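Local coordinates for protein proteolytically activated form of PPO4 Tyrosinase (Agaricus bisporus var. bisporus H97, PDB 4OUA) that uses a pair of copper ions to hydroxylate monophenols and oxidise the resulting o-diphenols to o-quinones, the first step of melanin synthesis, at residues Leu101-Lys106 against Ala123-Gln128; Phe28-Arg33 against Val149-Tyr154; Lys207-Glu211 against Gly255-Gly260; Glu230-His235 against His242-Ala248. All coordinates share one frame; numbering follows the deposited sequence.

Contact 1 (Leu101-Lys106 against Ala123-Gln128); sequences LQEAAK and AEDLRQ
Gln102 swings CG away from its own backbone N (chi1 -176°) and then runs on nearly straight, which carries its amide across to the carbonyl of Ala123. Two helices of the tyrosinase central domain meet here in a helical hairpin: 86-109, which brings the copper ligand His90, and the last turn of 116-125 with the loop that follows. The bond Gln102 NE2 to Ala123 O measures 3.0 Å at 155°; the acceptor lies close to the amide plane, while the donor is tilted from the carbonyl plane. OE1 of the same amide accepts from Thr9 N, so both ends are gripped and the rotation of the group is fixed. Beside it the join is apolar: Ala105 CB meets Leu126 CD2 at 3.5 Å and Ala123 CB at 4.3 Å. The Lys106 side chain passes obliquely by Glu124, CE 3.4 Å from OE2; the salt bridge from NZ is long and, with NZ uncertainly placed, doubtful. Arg127 ties the end of helix 116-125 to the loop after it: NE donates to Asn348 O, and NH1 to two carbonyls of its own segment, Glu124 O at 2.8 Å and Leu126 O at 2.9 Å, the latter from above the carbonyl plane.

Contact 2 (Phe28-Arg33 against Val149-Tyr154); sequences FTLYIR and VKITNY
Thr29 and Thr152 make the polar link between helix 25-39 and strand 148-152. The backbone N of Thr152 donates to Thr29 OG1 at 2.9 Å, nearly straight at 175°. That hydroxyl is also bonded to Glu25 O, one turn back in the helix, so the strand is tied to a group already anchored.

Ring-edge and apolar contacts fill the side nearer the start of the strand. The Phe28 ring turns an edge to the strand, with Lys150 O near its plane at 3.5 Å from CE2 and Val149 CB at 4.0 Å from CZ. Ile32 CG1 covers one face of that ring and meets Ile151 CG2 at 3.9 Å. Because CG1 of Ile151 sits between its backbone N and carbonyl carbon (chi1 63°), the residue splits its branches, CG2 toward Ile32 and CD1 toward Arg33.

Stacking dominates the other end. The Arg33 guanidinium is sandwiched: Tyr154 CE2 lies 3.4 Å above one face, the two planes 15° apart, and Ile151 CD1 lies against the opposite face. Asn153 OD1 comes to the edge, 3.5 Å from Arg33 NH2. Replacing Arg33 by an alanine would probably open a gap between the Tyr154 ring and Ile151 CD1, each losing the flat group it rests on.

The axes of segments 28-33 and 149-152 come within 7.5 Å, joining a helix to the 148-162 beta hairpin, away from the copper centre. Strand 158-162 pairs with 148-152 to complete the hairpin, helix 86-109 reaches Arg33 and Tyr154 through Ile108, and Trp119 of helix 116-125 packs on Thr29 and Thr152.

Contact 3 (Lys207-Glu211 against Gly255-Gly260); sequences KLDLE and GFVGRG
Lys207 reaches from helix 201-224 to the C-terminal end of helix 246-258 and puts its ammonium group between two main-chain oxygens. NZ donates to Phe256 O at 2.8 Å and to Arg259 O at 2.6 Å, each donor tilted about 30° from the carbonyl plane. A third bond, to Asn192 OD1, completes the grip. A positive charge set beside carbonyls at the closing end of a helix would be expected to suit the helix dipole, and Lys207 is consistent with that.

The Phe256 ring forms the other half of the first shell. Glu211 lays its aliphatic part over one face, a CH-pi contact in which CG is 3.9 Å from the ring centroid. The carboxylate beyond is inclined only 22° to the ring plane. Leu208 CD1 approaches nearer the backbone, 3.8 Å from Phe256 CB, so the aromatic side chain meets a leucine near its root and a glutamate toward its tip.

Torsions and main chain position these groups. The lysine chain is extended until it bends at chi3 (-57°), which turns NZ toward the carbonyls while CD stays beside the backbone of Phe256. Arg259 is where the chain leaves the helix; its N still bonds to Gly255 O, closing the last turn, which carries Phe256 O, just before Arg259 O.

Further out, Leu208 rests on Leu137 and Pro139, Val257 on Arg191 and Met266, and Gly258 is backbone-bonded to Gly264. Thus helix 201-224 fastens, near the surface, the far end of the helix that carries the copper ligands His250 and His254.

Contact 4 (Glu230-His235 against His242-Ala248); sequences EAFSNH and HANSLEA
The His235 ring and the Glu247 carboxylate lie stacked, their planes 7° apart, with Glu247 CD 3.3 Å above one ring face. These and the groups that follow lie about the N-cap of helix 246-258, one of the copper-binding helices of the type-3 centre, which supplies His250 and His254. The His235 nitrogens are engaged elsewhere, NE2 with Ser82 OG and ND1 with Asp251 OD2. His242 uses its edge instead: NE2 donates to Glu230 OE1 at 3.0 Å in the ring plane, Asn234 O lies in that plane near CD2, and Asp239 OD1 holds ND1. On the Phe232 ring, Leu246 CB makes a CH-pi contact over one face, and Trp292 also stacks on it.

A type I turn, His242 to Ser245, leads into the helix, and Leu246 N donates to Phe232 O.

Glu247 stands beside the copper ligand His81; its OE1 accepts from His235 N at 3.1 Å and from Ser82 N. A leucine in its place would probably leave both amides without their acceptor and strip the His235 ring of its stacked partner. Capping rests on Ser245, whose OG, set between backbone N and carbonyl carbon (chi1 64°), accepts from Ala248 N at 3.0 Å and donates to His242 O at 2.9 Å.

Along the chain, contact 2 opens first and encloses contact 1; contact 3 follows and encloses contact 4. The first pair lie side by side, centres 13 Å apart, and touch: Tyr31 of helix 25-39 packs on Leu101 and Leu30 on Ala123, so helices 25-39, 86-109 and 116-125 pack together, and helix 25-39 also meets the 148-162 hairpin. Contacts 3 and 4, 21 Å apart, do not touch but share helix 246-258: contact 4 holds its start right beside the copper ligands, contact 3 its end, from one residue beyond His254. Contact 1 is 30 and 32 Å from them, centre to centre, across the middle of the chain, farther along helix 86-109 from His90.

Contact 1 (Leu101-Lys106 against Ala123-Gln128)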
# COMPACT_ATOMS: atom_id res chain seq x y z
N LEU A 101 -8.62 3.74 -7.90
CA LEU A 101 -8.79 2.37 -8.36
C LEU A 101 -10.26 1.97 -8.40
O LEU A 101 -10.68 1.19 -9.26
CB LEU A 101 -8.01 1.40 -7.47
CG LEU A 101 -7.93 -0.04 -7.98
CD1 LEU A 101 -7.32 -0.08 -9.37
CD2 LEU A 101 -7.12 -0.89 -7.02
N GLN A 102 -11.05 2.49 -7.46
CA GLN A 102 -12.48 2.23 -7.44
C GLN A 102 -13.17 2.94 -8.60
O GLN A 102 -14.05 2.39 -9.25
CB GLN A 102 -13.11 2.68 -6.12
CG GLN A 102 -14.59 2.34 -6.01
CD GLN A 102 -15.30 3.14 -4.93
OE1 GLN A 102 -15.03 4.32 -4.74
NE2 GLN A 102 -16.22 2.48 -4.23
N GLU A 103 -12.75 4.19 -8.85
CA GLU A 103 -13.33 5.00 -9.90
C GLU A 103 -13.25 4.29 -11.25
O GLU A 103 -14.18 4.35 -12.05
CB GLU A 103 -12.63 6.36 -9.98
CG GLU A 103 -13.35 7.39 -10.84
CD GLU A 103 -12.72 8.77 -10.74
OE1 GLU A 103 -13.48 9.76 -10.68
OE2 GLU A 103 -11.48 8.87 -10.72
N ALA A 104 -12.13 3.61 -11.48
CA ALA A 104 -11.97 2.82 -12.69
C ALA A 104 -12.89 1.61 -12.65
O ALA A 104 -13.40 1.17 -13.68
CB ALA A 104 -10.51 2.39 -12.85
N ALA A 105 -13.09 1.07 -11.45
CA ALA A 105 -13.91 -0.12 -11.27
C ALA A 105 -15.39 0.18 -11.50
O ALA A 105 -16.17 -0.71 -11.82
CB ALA A 105 -13.70 -0.70 -9.88
N LYS A 106 -15.77 1.44 -11.33
CA LYS A 106 -17.14 1.87 -11.59
C LYS A 106 -17.44 1.83 -13.08
O LYS A 106 -18.49 1.33 -13.50
CB LYS A 106 -17.39 3.27 -11.04
CG LYS A 106 -17.50 3.34 -9.53
CD LYS A 106 -17.73 4.77 -9.06
CE LYS A 106 -17.94 4.83 -7.56
NZ LYS A 106 -18.11 6.23 -7.08
N ALA A 123 -18.48 -2.76 -7.05
CA ALA A 123 -17.53 -1.68 -7.25
C ALA A 123 -17.61 -0.70 -6.09
O ALA A 123 -16.60 -0.14 -5.64
CB ALA A 123 -17.79 -0.97 -8.57
N GLU A 124 -18.83 -0.49 -5.59
CA GLU A 124 -19.07 0.39 -4.46
C GLU A 124 -18.43 -0.16 -3.18
O GLU A 124 -17.96 0.61 -2.34
CB GLU A 124 -20.57 0.59 -4.24
CG GLU A 124 -21.24 1.39 -5.34
CD GLU A 124 -20.84 2.86 -5.32
OE1 GLU A 124 -20.54 3.37 -4.22
OE2 GLU A 124 -20.83 3.49 -6.40
N ASP A 125 -18.41 -1.48 -3.05
CA ASP A 125 -17.84 -2.13 -1.88
C ASP A 125 -16.35 -2.42 -2.06
O ASP A 125 -15.67 -2.81 -1.11
CB ASP A 125 -18.57 -3.43 -1.57
CG ASP A 125 -20.05 -3.22 -1.29
OD1 ASP A 125 -20.43 -2.09 -0.94
OD2 ASP A 125 -20.82 -4.19 -1.43
N LEU A 126 -15.85 -2.22 -3.28
CA LEU A 126 -14.47 -2.55 -3.60
C LEU A 126 -13.47 -1.73 -2.79
O LEU A 126 -13.55 -0.50 -2.75
CB LEU A 126 -14.20 -2.36 -5.09
CG LEU A 126 -12.79 -2.74 -5.54
CD1 LEU A 126 -12.48 -4.18 -5.18
CD2 LEU A 126 -12.62 -2.51 -7.03
N ARG A 127 -12.54 -2.43 -2.14
CA ARG A 127 -11.49 -1.79 -1.36
C ARG A 127 -10.17 -2.50 -1.60
O ARG A 127 -10.14 -3.64 -2.06
CB ARG A 127 -11.84 -1.81 0.13
CG ARG A 127 -13.13 -1.09 0.50
CD ARG A 127 -13.00 0.41 0.30
NE ARG A 127 -14.16 1.13 0.84
CZ ARG A 127 -15.30 1.30 0.18
NH1 ARG A 127 -15.44 0.81 -1.04
NH2 ARG A 127 -16.30 1.96 0.75
N GLN A 128 -9.06 -1.83 -1.28
CA GLN A 128 -7.74 -2.42 -1.48
C GLN A 128 -7.47 -3.55 -0.50
O GLN A 128 -7.35 -3.32 0.71
CB GLN A 128 -6.66 -1.35 -1.37
CG GLN A 128 -5.24 -1.89 -1.50
CD GLN A 128 -4.99 -2.58 -2.83
OE1 GLN A 128 -4.47 -3.70 -2.87
NE2 GLN A 128 -5.36 -1.92 -3.92

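Contact 2 (Phe28-Arg33 against Val149-Tyr154)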
# COMPACT_ATOMS: atom_id res chain seq x y z
N PHE A 28 -12.61 -9.75 -7.44
CA PHE A 28 -11.40 -10.12 -8.15
C PHE A 28 -11.45 -9.68 -9.61
O PHE A 28 -10.48 -9.15 -10.14
CB PHE A 28 -11.16 -11.63 -8.07
CG PHE A 28 -9.84 -12.07 -8.64
CD1 PHE A 28 -8.65 -11.72 -8.01
CD2 PHE A 28 -9.79 -12.83 -9.79
CE1 PHE A 28 -7.44 -12.12 -8.53
CE2 PHE A 28 -8.57 -13.23 -10.31
CZ PHE A 28 -7.39 -12.88 -9.68
N THR A 29 -12.60 -9.89 -10.25
CA THR A 29 -12.80 -9.47 -11.63
C THR A 29 -12.68 -7.95 -11.77
O THR A 29 -12.03 -7.46 -12.69
CB THR A 29 -14.18 -9.89 -12.16
OG1 THR A 29 -14.22 -11.32 -12.31
CG2 THR A 29 -14.46 -9.24 -13.50
N LEU A 30 -13.30 -7.22 -10.85
CA LEU A 30 -13.27 -5.77 -10.89
C LEU A 30 -11.87 -5.24 -10.65
O LEU A 30 -11.47 -4.22 -11.23
CB LEU A 30 -14.24 -5.18 -9.86
CG LEU A 30 -15.73 -5.26 -10.20
CD1 LEU A 30 -16.57 -4.62 -9.10
CD2 LEU A 30 -16.01 -4.61 -11.54
N TYR A 31 -11.11 -5.93 -9.81
CA TYR A 31 -9.76 -5.52 -9.48
C TYR A 31 -8.81 -5.73 -10.66
O TYR A 31 -7.99 -4.88 -10.96
CB TYR A 31 -9.26 -6.28 -8.25
CG TYR A 31 -7.98 -5.72 -7.66
CD1 TYR A 31 -8.01 -4.59 -6.84
CD2 TYR A 31 -6.75 -6.30 -7.92
CE1 TYR A 31 -6.85 -4.07 -6.30
CE2 TYR A 31 -5.59 -5.79 -7.39
CZ TYR A 31 -5.64 -4.67 -6.58
OH TYR A 31 -4.48 -4.15 -6.04
N ILE A 32 -8.94 -6.88 -11.32
CA ILE A 32 -8.11 -7.20 -12.48
C ILE A 32 -8.41 -6.27 -13.65
O ILE A 32 -7.51 -5.89 -14.40
CB ILE A 32 -8.31 -8.66 -12.93
CG1 ILE A 32 -7.98 -9.62 -11.79
CG2 ILE A 32 -7.47 -8.96 -14.16
CD1 ILE A 32 -6.55 -9.54 -11.32
N ARG A 33 -9.68 -5.92 -13.81
CA ARG A 33 -10.09 -5.01 -14.88
C ARG A 33 -9.64 -3.58 -14.59
O ARG A 33 -9.06 -2.92 -15.46
CB ARG A 33 -11.61 -5.05 -15.07
CG ARG A 33 -12.14 -6.36 -15.63
CD ARG A 33 -11.53 -6.66 -17.00
NE ARG A 33 -12.31 -7.66 -17.73
CZ ARG A 33 -11.96 -8.15 -18.92
NH1 ARG A 33 -10.84 -7.75 -19.50
NH2 ARG A 33 -12.73 -9.05 -19.51
N VAL A 149 -5.12 -15.22 -15.22
CA VAL A 149 -6.05 -15.39 -14.11
C VAL A 149 -7.49 -15.47 -14.59
O VAL A 149 -7.87 -14.83 -15.57
CB VAL A 149 -5.92 -14.23 -13.09
CG1 VAL A 149 -4.57 -14.29 -12.38
CG2 VAL A 149 -6.13 -12.89 -13.78
N LYS A 150 -8.30 -16.25 -13.88
CA LYS A 150 -9.70 -16.43 -14.22
C LYS A 150 -10.58 -15.31 -13.66
O LYS A 150 -10.59 -15.05 -12.46
CB LYS A 150 -10.22 -17.78 -13.70
CG LYS A 150 -9.54 -18.99 -14.30
CD LYS A 150 -10.12 -20.27 -13.70
CE LYS A 150 -9.44 -21.51 -14.27
NZ LYS A 150 -9.98 -22.75 -13.64
N ILE A 151 -11.32 -14.65 -14.55
CA ILE A 151 -12.29 -13.65 -14.13
C ILE A 151 -13.61 -13.89 -14.85
O ILE A 151 -13.72 -14.78 -15.69
CB ILE A 151 -11.81 -12.22 -14.41
CG1 ILE A 151 -11.62 -12.00 -15.91
CG2 ILE A 151 -10.51 -11.93 -13.66
CD1 ILE A 151 -11.18 -10.59 -16.27
N THR A 152 -14.62 -13.10 -14.50
CA THR A 152 -15.91 -13.18 -15.16
C THR A 152 -16.00 -12.14 -16.27
O THR A 152 -15.73 -10.96 -16.04
CB THR A 152 -17.08 -12.98 -14.17
OG1 THR A 152 -17.11 -14.08 -13.25
CG2 THR A 152 -18.40 -12.92 -14.91
N ASN A 153 -16.36 -12.58 -17.47
CA ASN A 153 -16.45 -11.68 -18.60
C ASN A 153 -17.70 -10.80 -18.51
O ASN A 153 -18.58 -11.04 -17.70
CB ASN A 153 -16.45 -12.46 -19.91
CG ASN A 153 -15.76 -11.72 -21.03
OD1 ASN A 153 -15.54 -10.51 -20.94
ND2 ASN A 153 -15.42 -12.43 -22.10
N TYR A 154 -17.76 -9.78 -19.37
CA TYR A 154 -18.84 -8.80 -19.30
C TYR A 154 -20.20 -9.39 -19.68
O TYR A 154 -21.23 -8.73 -19.55
CB TYR A 154 -18.53 -7.60 -20.21
CG TYR A 154 -17.25 -6.88 -19.84
CD1 TYR A 154 -17.20 -6.05 -18.73
CD2 TYR A 154 -16.10 -7.02 -20.61
CE1 TYR A 154 -16.04 -5.38 -18.38
CE2 TYR A 154 -14.94 -6.36 -20.27
CZ TYR A 154 -14.91 -5.54 -19.16
OH TYR A 154 -13.75 -4.88 -18.82

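Contact 3 (Lys207-Glu211 against Gly255-Gly260)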
# COMPACT_ATOMS: atom_id res chain seq x y z
N LYS A 207 12.37 -18.07 -0.88
CA LYS A 207 12.83 -17.09 0.08
C LYS A 207 11.75 -16.77 1.11
O LYS A 207 12.02 -16.72 2.31
CB LYS A 207 13.27 -15.81 -0.63
CG LYS A 207 13.90 -14.77 0.29
CD LYS A 207 13.98 -13.41 -0.39
CE LYS A 207 14.74 -13.48 -1.70
NZ LYS A 207 14.80 -12.14 -2.36
N LEU A 208 10.54 -16.54 0.63
CA LEU A 208 9.41 -16.22 1.49
C LEU A 208 9.09 -17.35 2.45
O LEU A 208 8.83 -17.12 3.63
CB LEU A 208 8.17 -15.89 0.65
CG LEU A 208 8.00 -14.43 0.22
CD1 LEU A 208 9.34 -13.79 -0.11
CD2 LEU A 208 7.04 -14.31 -0.95
N ASP A 209 9.12 -18.58 1.94
CA ASP A 209 8.81 -19.75 2.74
C ASP A 209 9.75 -19.87 3.94
O ASP A 209 9.33 -20.23 5.04
CB ASP A 209 8.87 -21.02 1.89
CG ASP A 209 8.20 -22.20 2.55
OD1 ASP A 209 7.22 -21.99 3.30
OD2 ASP A 209 8.64 -23.35 2.31
N LEU A 210 11.02 -19.55 3.72
CA LEU A 210 12.03 -19.63 4.78
C LEU A 210 11.94 -18.46 5.76
O LEU A 210 12.16 -18.63 6.96
CB LEU A 210 13.44 -19.68 4.17
CG LEU A 210 13.83 -20.97 3.46
CD1 LEU A 210 15.26 -20.88 2.94
CD2 LEU A 210 13.69 -22.16 4.41
N GLU A 211 11.61 -17.28 5.25
CA GLU A 211 11.53 -16.08 6.07
C GLU A 211 10.20 -15.96 6.80
O GLU A 211 10.00 -15.05 7.60
CB GLU A 211 11.78 -14.83 5.23
CG GLU A 211 13.19 -14.72 4.66
CD GLU A 211 14.24 -14.47 5.72
OE1 GLU A 211 13.87 -14.23 6.89
OE2 GLU A 211 15.44 -14.51 5.39
N GLY A 255 12.55 -5.90 0.84
CA GLY A 255 13.78 -6.62 0.58
C GLY A 255 13.53 -8.01 0.03
O GLY A 255 14.19 -8.43 -0.93
N PHE A 256 12.59 -8.73 0.63
CA PHE A 256 12.26 -10.08 0.21
C PHE A 256 11.84 -10.13 -1.26
O PHE A 256 12.24 -11.03 -2.00
CB PHE A 256 11.15 -10.67 1.08
CG PHE A 256 11.54 -10.89 2.51
CD1 PHE A 256 12.87 -10.90 2.88
CD2 PHE A 256 10.58 -11.10 3.48
CE1 PHE A 256 13.23 -11.11 4.20
CE2 PHE A 256 10.93 -11.30 4.80
CZ PHE A 256 12.26 -11.31 5.16
N VAL A 257 11.05 -9.15 -1.67
CA VAL A 257 10.46 -9.15 -3.00
C VAL A 257 11.39 -8.57 -4.06
O VAL A 257 11.50 -9.10 -5.16
CB VAL A 257 9.14 -8.36 -3.02
CG1 VAL A 257 8.60 -8.26 -4.44
CG2 VAL A 257 8.11 -9.02 -2.11
N GLY A 258 12.06 -7.47 -3.72
CA GLY A 258 12.86 -6.74 -4.68
C GLY A 258 14.32 -7.16 -4.77
O GLY A 258 14.92 -7.09 -5.84
N ARG A 259 14.88 -7.60 -3.65
CA ARG A 259 16.31 -7.90 -3.58
C ARG A 259 16.62 -9.36 -3.93
O ARG A 259 16.35 -10.27 -3.14
CB ARG A 259 16.85 -7.58 -2.19
CG ARG A 259 18.36 -7.63 -2.06
CD ARG A 259 19.02 -6.56 -2.91
NE ARG A 259 20.42 -6.35 -2.54
CZ ARG A 259 21.44 -7.06 -3.01
NH1 ARG A 259 21.22 -8.03 -3.89
NH2 ARG A 259 22.67 -6.80 -2.61
N GLY A 260 17.18 -9.57 -5.12
CA GLY A 260 17.65 -10.88 -5.52
C GLY A 260 19.17 -10.89 -5.57
O GLY A 260 19.83 -10.57 -4.57

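Contact 4 (Glu230-His235 against His242-Ala248)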
# COMPACT_ATOMS: atom_id res chain seq x y z
N GLU A 230 7.61 7.42 18.67
CA GLU A 230 8.90 7.54 17.99
C GLU A 230 9.48 6.18 17.62
O GLU A 230 9.96 5.98 16.51
CB GLU A 230 9.89 8.32 18.85
CG GLU A 230 10.31 9.66 18.26
CD GLU A 230 11.04 9.51 16.93
OE1 GLU A 230 11.60 8.42 16.68
OE2 GLU A 230 11.04 10.48 16.15
N ALA A 231 9.42 5.24 18.56
CA ALA A 231 9.98 3.91 18.34
C ALA A 231 9.08 3.07 17.44
O ALA A 231 9.50 2.03 16.92
CB ALA A 231 10.20 3.21 19.67
N PHE A 232 7.84 3.52 17.25
CA PHE A 232 6.87 2.77 16.46
C PHE A 232 6.73 3.31 15.04
O PHE A 232 6.52 2.54 14.10
CB PHE A 232 5.50 2.79 17.15
CG PHE A 232 4.37 2.35 16.27
CD1 PHE A 232 4.11 1.00 16.08
CD2 PHE A 232 3.55 3.28 15.65
CE1 PHE A 232 3.06 0.59 15.27
CE2 PHE A 232 2.51 2.88 14.84
CZ PHE A 232 2.26 1.53 14.65
N SER A 233 6.88 4.61 14.86
CA SER A 233 6.66 5.24 13.58
C SER A 233 7.69 4.96 12.53
O SER A 233 7.35 4.56 11.45
CB SER A 233 6.59 6.72 13.77
OG SER A 233 7.29 7.02 14.92
N ASN A 234 8.94 5.22 12.84
CA ASN A 234 9.97 5.07 11.87
C ASN A 234 11.10 4.24 12.35
O ASN A 234 11.13 3.84 13.47
CB ASN A 234 10.50 6.41 11.48
CG ASN A 234 11.01 7.17 12.64
OD1 ASN A 234 12.16 7.49 12.71
ND2 ASN A 234 10.16 7.47 13.55
N HIS A 235 12.05 4.00 11.47
CA HIS A 235 13.18 3.17 11.76
C HIS A 235 14.46 3.93 11.99
O HIS A 235 15.33 3.43 12.64
CB HIS A 235 13.38 2.18 10.63
CG HIS A 235 13.64 2.81 9.31
ND1 HIS A 235 13.34 2.21 8.13
CD2 HIS A 235 14.18 4.00 8.99
CE1 HIS A 235 13.68 3.00 7.13
NE2 HIS A 235 14.19 4.09 7.63
N HIS A 242 14.81 1.61 17.19
CA HIS A 242 13.73 1.71 16.21
C HIS A 242 13.56 0.41 15.44
O HIS A 242 12.80 0.35 14.47
CB HIS A 242 14.00 2.86 15.24
CG HIS A 242 14.02 4.21 15.87
ND1 HIS A 242 15.06 4.65 16.66
CD2 HIS A 242 13.12 5.23 15.84
CE1 HIS A 242 14.81 5.88 17.08
NE2 HIS A 242 13.64 6.25 16.59
N ALA A 243 14.25 -0.64 15.87
CA ALA A 243 14.23 -1.92 15.18
C ALA A 243 12.86 -2.60 15.24
O ALA A 243 12.56 -3.50 14.46
CB ALA A 243 15.29 -2.85 15.75
N ASN A 244 12.03 -2.16 16.19
CA ASN A 244 10.72 -2.75 16.38
C ASN A 244 9.61 -1.83 15.88
O ASN A 244 8.46 -1.92 16.31
CB ASN A 244 10.50 -3.08 17.86
CG ASN A 244 9.39 -4.08 18.09
OD1 ASN A 244 9.19 -4.99 17.28
ND2 ASN A 244 8.66 -3.92 19.18
N SER A 245 9.96 -0.93 14.97
CA SER A 245 9.01 0.05 14.45
C SER A 245 8.12 -0.54 13.36
O SER A 245 8.44 -1.57 12.78
CB SER A 245 9.74 1.28 13.92
OG SER A 245 10.55 0.94 12.81
N LEU A 246 7.01 0.14 13.09
CA LEU A 246 6.10 -0.26 12.02
C LEU A 246 6.83 -0.28 10.68
O LEU A 246 6.52 -1.08 9.81
CB LEU A 246 4.91 0.70 11.95
CG LEU A 246 3.84 0.45 10.88
CD1 LEU A 246 2.93 -0.72 11.27
CD2 LEU A 246 3.02 1.71 10.63
N GLU A 247 7.81 0.61 10.54
CA GLU A 247 8.54 0.75 9.28
C GLU A 247 9.66 -0.27 9.15
O GLU A 247 9.89 -0.80 8.06
CB GLU A 247 9.11 2.17 9.15
CG GLU A 247 9.80 2.43 7.83
CD GLU A 247 10.40 3.82 7.74
OE1 GLU A 247 10.56 4.47 8.80
OE2 GLU A 247 10.71 4.27 6.62
N ALA A 248 10.35 -0.54 10.25
CA ALA A 248 11.44 -1.50 10.26
C ALA A 248 10.96 -2.88 9.81
O ALA A 248 11.57 -3.51 8.95
CB ALA A 248 12.06 -1.58 11.65